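PDB 2PVU: ArtJ from Geobacillus stearothermophilus, which binds lysine, arginine and histidine and probably delivers them to the ABC transporter Art(MP)2 for uptake into the cell. Local coordinates for residues Leu96-Ile110 / Ala222-Ser234. Residues are numbered along the deposited sequence; the frame is centred on the assembly and turned at random.
Sequences LQSKEVDMGISGITI and ASEYYGMIFPKNS. With LYS (lysine), chain E.
One face of the Tyr-226 ring is covered by the backbone of Gly-107, with Gly-107 O and Ile-108 N toward the rim; Thr-109 OG1 lies at the ring's edge, and the phenol OH hydrogen-bonds Asp-196 OD2, which also binds the ligand lysine. Glycine suits this place: its positive phi sets CA over the ring face, 3.9 Å from the Tyr-226 centroid and 16° off the ring normal, in a CH-pi contact. The Phe-230 ring receives Asp-102 O at its edge, while Met-103, with CG anti to the backbone N (chi1 -174°), runs alongside in an oblique Met-aromatic contact. Its CE touches SD of Met-228; Met-228 CG packs on Ile-105 CG1.

In this family 3 solute-binding protein, strand 103-104, after helix 89-98, pairs with strand 224-231, and loop 105-110 carries Ser-106 to Thr-109 to the lysine pocket. Gly-104 and Ile-229 form an antiparallel hydrogen-bonded pair; a CB on Gly-104 would clash with Ile-229 CG2, which is wedged between Leu-96 CD1 (3.5 Å) and Ile-108 CD1 (3.4 Å, tight). Farther on, Gly-227 N binds Ile-108 O and Ile-110 N binds Tyr-225 O. Pro-231 meets Leu-96 CD2 with CD and Lys-99 CG with CB; having no N-H, proline suits neighbours that are carbons and carbonyl oxygens.

Thr-109 OG1 donates to the anti lone pair of Glu-224 OE1 (2.5 Å) and accepts from the alpha-amino N of the bound lysine (2.9 Å). Gly-107 O also takes that N, and Thr-109 N holds the ligand's carboxylate OXT (2.8 Å). With an alanine replacing Tyr-226, a gap would probably open over Gly-107 and Asp-196 would lose its phenol partner. Joined by Arg-114 and Asp-196, these bonds hold the alpha end whichever amino acid is bound, so the choice of basic side chains is probably made farther along the ligand.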
loop_
_atom_site.group_PDB
_atom_site.type_symbol
_atom_site.label_atom_id
_atom_site.label_comp_id
_atom_site.label_asym_id
_atom_site.label_seq_id
_atom_site.Cartn_x
_atom_site.Cartn_y
_atom_site.Cartn_z
ATOM N N LEU A 96 3.918 13.848 -7.380
ATOM C CA LEU A 96 2.763 14.493 -6.753
ATOM C C LEU A 96 3.145 15.894 -6.328
ATOM O O LEU A 96 2.365 16.846 -6.517
ATOM C CB LEU A 96 2.229 13.706 -5.529
ATOM C CG LEU A 96 1.522 12.393 -5.920
ATOM C CD1 LEU A 96 1.493 11.434 -4.748
ATOM C CD2 LEU A 96 0.109 12.706 -6.426
ATOM N N GLN A 97 4.337 16.043 -5.790
ATOM C CA GLN A 97 4.792 17.371 -5.376
ATOM C C GLN A 97 4.940 18.385 -6.561
ATOM O O GLN A 97 4.548 19.549 -6.438
ATOM C CB GLN A 97 6.110 17.271 -4.599
ATOM C CG GLN A 97 6.036 16.618 -3.210
ATOM C CD GLN A 97 7.145 17.099 -2.230
ATOM O OE1 GLN A 97 7.289 16.547 -1.120
ATOM N NE2 GLN A 97 7.908 18.125 -2.624
ATOM N N SER A 98 5.498 17.935 -7.681
ATOM C CA SER A 98 5.625 18.756 -8.886
ATOM C C SER A 98 4.310 18.894 -9.678
ATOM O O SER A 98 4.212 19.729 -10.615
ATOM C CB SER A 98 6.683 18.141 -9.792
ATOM O OG SER A 98 6.203 16.904 -10.312
ATOM N N LYS A 99 3.315 18.086 -9.301
ATOM C CA LYS A 99 2.013 17.935 -9.987
ATOM C C LYS A 99 2.135 17.335 -11.401
ATOM O O LYS A 99 1.201 17.430 -12.213
ATOM C CB LYS A 99 1.174 19.236 -9.999
ATOM C CG LYS A 99 1.005 19.915 -8.640
ATOM C CD LYS A 99 0.272 21.251 -8.788
ATOM C CE LYS A 99 0.175 22.005 -7.472
ATOM N NZ LYS A 99 0.094 23.496 -7.725
ATOM N N GLU A 100 3.256 16.666 -11.683
ATOM C CA GLU A 100 3.351 15.907 -12.931
ATOM C C GLU A 100 2.369 14.733 -12.930
ATOM O O GLU A 100 1.865 14.323 -13.985
ATOM C CB GLU A 100 4.784 15.418 -13.201
ATOM C CG GLU A 100 4.919 14.960 -14.658
ATOM C CD GLU A 100 6.330 14.621 -15.068
ATOM O OE1 GLU A 100 7.246 14.621 -14.210
ATOM O OE2 GLU A 100 6.505 14.341 -16.278
ATOM N N VAL A 101 2.087 14.197 -11.739
ATOM C CA VAL A 101 1.065 13.207 -11.580
ATOM C C VAL A 101 -0.078 13.890 -10.804
ATOM O O VAL A 101 0.189 14.684 -9.872
ATOM C CB VAL A 101 1.697 11.986 -10.862
ATOM C CG1 VAL A 101 0.708 11.172 -10.159
ATOM C CG2 VAL A 101 2.515 11.170 -11.852
ATOM N N ASP A 102 -1.321 13.624 -11.205
ATOM C CA ASP A 102 -2.485 14.305 -10.629
ATOM C C ASP A 102 -3.034 13.608 -9.368
ATOM O O ASP A 102 -3.790 14.213 -8.588
ATOM C CB ASP A 102 -3.613 14.370 -11.657
ATOM C CG ASP A 102 -3.232 15.195 -12.868
ATOM O OD1 ASP A 102 -2.666 16.300 -12.691
ATOM O OD2 ASP A 102 -3.443 14.698 -13.980
ATOM N N MET A 103 -2.695 12.343 -9.219
ATOM C CA MET A 103 -3.365 11.449 -8.268
ATOM C C MET A 103 -2.507 10.216 -8.110
ATOM O O MET A 103 -1.764 9.846 -9.044
ATOM C CB MET A 103 -4.715 11.012 -8.893
ATOM C CG MET A 103 -5.591 10.203 -7.964
ATOM S SD MET A 103 -7.155 9.890 -8.805
ATOM C CE MET A 103 -7.871 8.811 -7.576
ATOM N N GLY A 104 -2.607 9.580 -6.943
ATOM C CA GLY A 104 -1.933 8.308 -6.745
ATOM C C GLY A 104 -2.842 7.309 -6.066
ATOM O O GLY A 104 -3.718 7.680 -5.276
ATOM N N ILE A 105 -2.622 6.033 -6.349
ATOM C CA ILE A 105 -3.240 4.944 -5.564
ATOM C C ILE A 105 -2.182 3.851 -5.523
ATOM O O ILE A 105 -1.621 3.498 -6.561
ATOM C CB ILE A 105 -4.647 4.439 -6.117
ATOM C CG1 ILE A 105 -5.370 3.556 -5.065
ATOM C CG2 ILE A 105 -4.521 3.754 -7.450
ATOM C CD1 ILE A 105 -6.702 3.014 -5.500
ATOM N N SER A 106 -1.815 3.412 -4.315
ATOM C CA SER A 106 -0.617 2.548 -4.199
ATOM C C SER A 106 -0.487 1.987 -2.766
ATOM O O SER A 106 0.642 1.963 -2.228
ATOM C CB SER A 106 0.640 3.363 -4.589
ATOM O OG SER A 106 1.780 2.571 -4.937
ATOM N N GLY A 107 -1.612 1.579 -2.158
ATOM C CA GLY A 107 -1.593 0.983 -0.795
ATOM C C GLY A 107 -1.025 2.030 0.163
ATOM O O GLY A 107 -0.300 1.701 1.077
ATOM N N ILE A 108 -1.392 3.284 -0.041
ATOM C CA ILE A 108 -0.807 4.429 0.747
ATOM C C ILE A 108 -1.541 4.749 2.020
ATOM O O ILE A 108 -2.691 5.203 1.977
ATOM C CB ILE A 108 -0.771 5.745 -0.087
ATOM C CG1 ILE A 108 -0.098 5.463 -1.440
ATOM C CG2 ILE A 108 0.012 6.870 0.745
ATOM C CD1 ILE A 108 -0.399 6.574 -2.540
ATOM N N THR A 109 -0.860 4.591 3.145
ATOM C CA THR A 109 -1.446 4.918 4.445
ATOM C C THR A 109 -1.612 6.419 4.587
ATOM O O THR A 109 -0.702 7.199 4.307
ATOM C CB THR A 109 -0.583 4.369 5.586
ATOM O OG1 THR A 109 -0.478 2.937 5.462
ATOM C CG2 THR A 109 -1.163 4.723 6.955
ATOM N N ILE A 110 -2.801 6.815 5.003
ATOM C CA ILE A 110 -3.041 8.227 5.363
ATOM C C ILE A 110 -2.284 8.518 6.662
ATOM O O ILE A 110 -2.509 7.830 7.664
ATOM C CB ILE A 110 -4.567 8.448 5.655
ATOM C CG1 ILE A 110 -5.402 8.110 4.425
ATOM C CG2 ILE A 110 -4.827 9.901 6.170
ATOM C CD1 ILE A 110 -6.933 7.957 4.680
ATOM N N ALA A 222 0.233 -0.056 14.871
ATOM C CA ALA A 222 -1.005 0.730 14.835
ATOM C C ALA A 222 -1.929 0.322 13.672
ATOM O O ALA A 222 -1.482 -0.212 12.695
ATOM C CB ALA A 222 -0.643 2.198 14.674
ATOM N N SER A 223 -3.219 0.612 13.813
ATOM C CA SER A 223 -4.180 0.544 12.713
ATOM C C SER A 223 -3.815 1.586 11.685
ATOM O O SER A 223 -3.395 2.698 12.038
ATOM C CB SER A 223 -5.583 0.810 13.262
ATOM O OG SER A 223 -5.860 -0.258 14.146
ATOM N N GLU A 224 -3.957 1.227 10.415
ATOM C CA GLU A 224 -3.619 2.146 9.309
ATOM C C GLU A 224 -4.769 2.146 8.333
ATOM O O GLU A 224 -5.397 1.092 8.139
ATOM C CB GLU A 224 -2.348 1.641 8.565
ATOM C CG GLU A 224 -1.086 1.817 9.422
ATOM C CD GLU A 224 0.212 1.431 8.711
ATOM O OE1 GLU A 224 0.428 1.733 7.511
ATOM O OE2 GLU A 224 1.037 0.783 9.383
ATOM N N TYR A 225 -5.028 3.297 7.684
ATOM C CA TYR A 225 -6.100 3.344 6.666
ATOM C C TYR A 225 -5.512 3.806 5.360
ATOM O O TYR A 225 -4.795 4.785 5.388
ATOM C CB TYR A 225 -7.181 4.327 7.129
ATOM C CG TYR A 225 -7.861 3.810 8.382
ATOM C CD1 TYR A 225 -8.992 3.018 8.280
ATOM C CD2 TYR A 225 -7.332 4.082 9.656
ATOM C CE1 TYR A 225 -9.635 2.521 9.435
ATOM C CE2 TYR A 225 -7.947 3.592 10.816
ATOM C CZ TYR A 225 -9.098 2.800 10.683
ATOM O OH TYR A 225 -9.738 2.324 11.801
ATOM N N TYR A 226 -5.822 3.144 4.227
ATOM C CA TYR A 226 -5.286 3.606 2.947
ATOM C C TYR A 226 -6.196 4.688 2.362
ATOM O O TYR A 226 -7.420 4.637 2.578
ATOM C CB TYR A 226 -5.260 2.484 1.912
ATOM C CG TYR A 226 -4.370 1.343 2.247
ATOM C CD1 TYR A 226 -3.355 1.457 3.219
ATOM C CD2 TYR A 226 -4.491 0.166 1.532
ATOM C CE1 TYR A 226 -2.518 0.354 3.501
ATOM C CE2 TYR A 226 -3.641 -0.918 1.767
ATOM C CZ TYR A 226 -2.708 -0.838 2.759
ATOM O OH TYR A 226 -1.922 -1.960 2.952
ATOM N N GLY A 227 -5.587 5.674 1.705
ATOM C CA GLY A 227 -6.339 6.706 0.952
ATOM C C GLY A 227 -5.717 6.844 -0.437
ATOM O O GLY A 227 -4.537 6.529 -0.645
ATOM N N MET A 228 -6.534 7.280 -1.409
ATOM C CA MET A 228 -5.990 7.774 -2.679
ATOM C C MET A 228 -5.332 9.104 -2.317
ATOM O O MET A 228 -5.714 9.713 -1.335
ATOM C CB MET A 228 -7.128 7.915 -3.690
ATOM C CG MET A 228 -7.486 6.531 -4.284
ATOM S SD MET A 228 -9.069 6.551 -5.095
ATOM C CE MET A 228 -10.213 6.333 -3.748
ATOM N N ILE A 229 -4.309 9.521 -3.052
ATOM C CA ILE A 229 -3.522 10.704 -2.669
ATOM C C ILE A 229 -3.471 11.715 -3.819
ATOM O O ILE A 229 -3.599 11.348 -4.984
ATOM C CB ILE A 229 -2.108 10.269 -2.257
ATOM C CG1 ILE A 229 -1.321 11.425 -1.625
ATOM C CG2 ILE A 229 -1.326 9.739 -3.493
ATOM C CD1 ILE A 229 0.003 10.989 -1.033
ATOM N N PHE A 230 -3.346 12.997 -3.477
ATOM C CA PHE A 230 -3.451 14.094 -4.458
ATOM C C PHE A 230 -2.445 15.144 -4.088
ATOM O O PHE A 230 -2.115 15.283 -2.908
ATOM C CB PHE A 230 -4.841 14.771 -4.381
ATOM C CG PHE A 230 -5.999 13.821 -4.597
ATOM C CD1 PHE A 230 -6.397 13.469 -5.890
ATOM C CD2 PHE A 230 -6.635 13.263 -3.521
ATOM C CE1 PHE A 230 -7.483 12.552 -6.110
ATOM C CE2 PHE A 230 -7.713 12.348 -3.708
ATOM C CZ PHE A 230 -8.115 11.984 -4.988
ATOM N N PRO A 231 -2.013 15.944 -5.087
ATOM C CA PRO A 231 -1.287 17.139 -4.705
ATOM C C PRO A 231 -2.198 17.991 -3.829
ATOM O O PRO A 231 -3.432 17.965 -3.957
ATOM C CB PRO A 231 -1.048 17.869 -6.031
ATOM C CG PRO A 231 -1.119 16.750 -7.124
ATOM C CD PRO A 231 -2.178 15.794 -6.549
ATOM N N LYS A 232 -1.574 18.741 -2.940
ATOM C CA LYS A 232 -2.256 19.656 -2.055
ATOM C C LYS A 232 -3.171 20.589 -2.845
ATOM O O LYS A 232 -2.787 21.107 -3.903
ATOM C CB LYS A 232 -1.190 20.415 -1.264
ATOM C CG LYS A 232 -1.692 21.295 -0.133
ATOM C CD LYS A 232 -2.438 20.505 0.898
ATOM C CE LYS A 232 -1.514 19.746 1.820
ATOM N NZ LYS A 232 -2.405 19.139 2.842
ATOM N N ASN A 233 -4.403 20.762 -2.362
ATOM C CA ASN A 233 -5.402 21.644 -3.018
ATOM C C ASN A 233 -5.944 21.128 -4.375
ATOM O O ASN A 233 -6.466 21.876 -5.188
ATOM C CB ASN A 233 -4.886 23.087 -3.136
ATOM C CG ASN A 233 -4.410 23.656 -1.785
ATOM O OD1 ASN A 233 -4.938 23.303 -0.717
ATOM N ND2 ASN A 233 -3.413 24.544 -1.833
ATOM N N SER A 234 -5.838 19.831 -4.605
ATOM C CA SER A 234 -6.390 19.232 -5.811
ATOM C C SER A 234 -7.894 19.417 -5.963
ATOM O O SER A 234 -8.667 19.149 -5.026
ATOM C CB SER A 234 -6.099 17.730 -5.800
ATOM O OG SER A 234 -6.845 17.051 -6.808
HETATM N N LYS E . 0.977 1.415 3.498
HETATM C CA LYS E . 2.443 1.659 3.707
HETATM C C LYS E . 2.745 3.148 3.490
HETATM O O LYS E . 3.855 3.596 3.739
HETATM C CB LYS E . 3.262 0.831 2.722
HETATM C CG LYS E . 2.906 1.162 1.252
HETATM C CD LYS E . 4.030 0.728 0.288
HETATM C CE LYS E . 3.464 0.572 -1.116
HETATM N NZ LYS E . 4.602 0.330 -2.154
HETATM O OXT LYS E . 1.876 3.925 3.039
HETATM O O HOH W 1 -4.948 16.608 -8.717
HETATM O O HOH W 2 -3.475 4.237 -2.063
HETATM O O HOH W 3 -3.954 5.712 8.834
#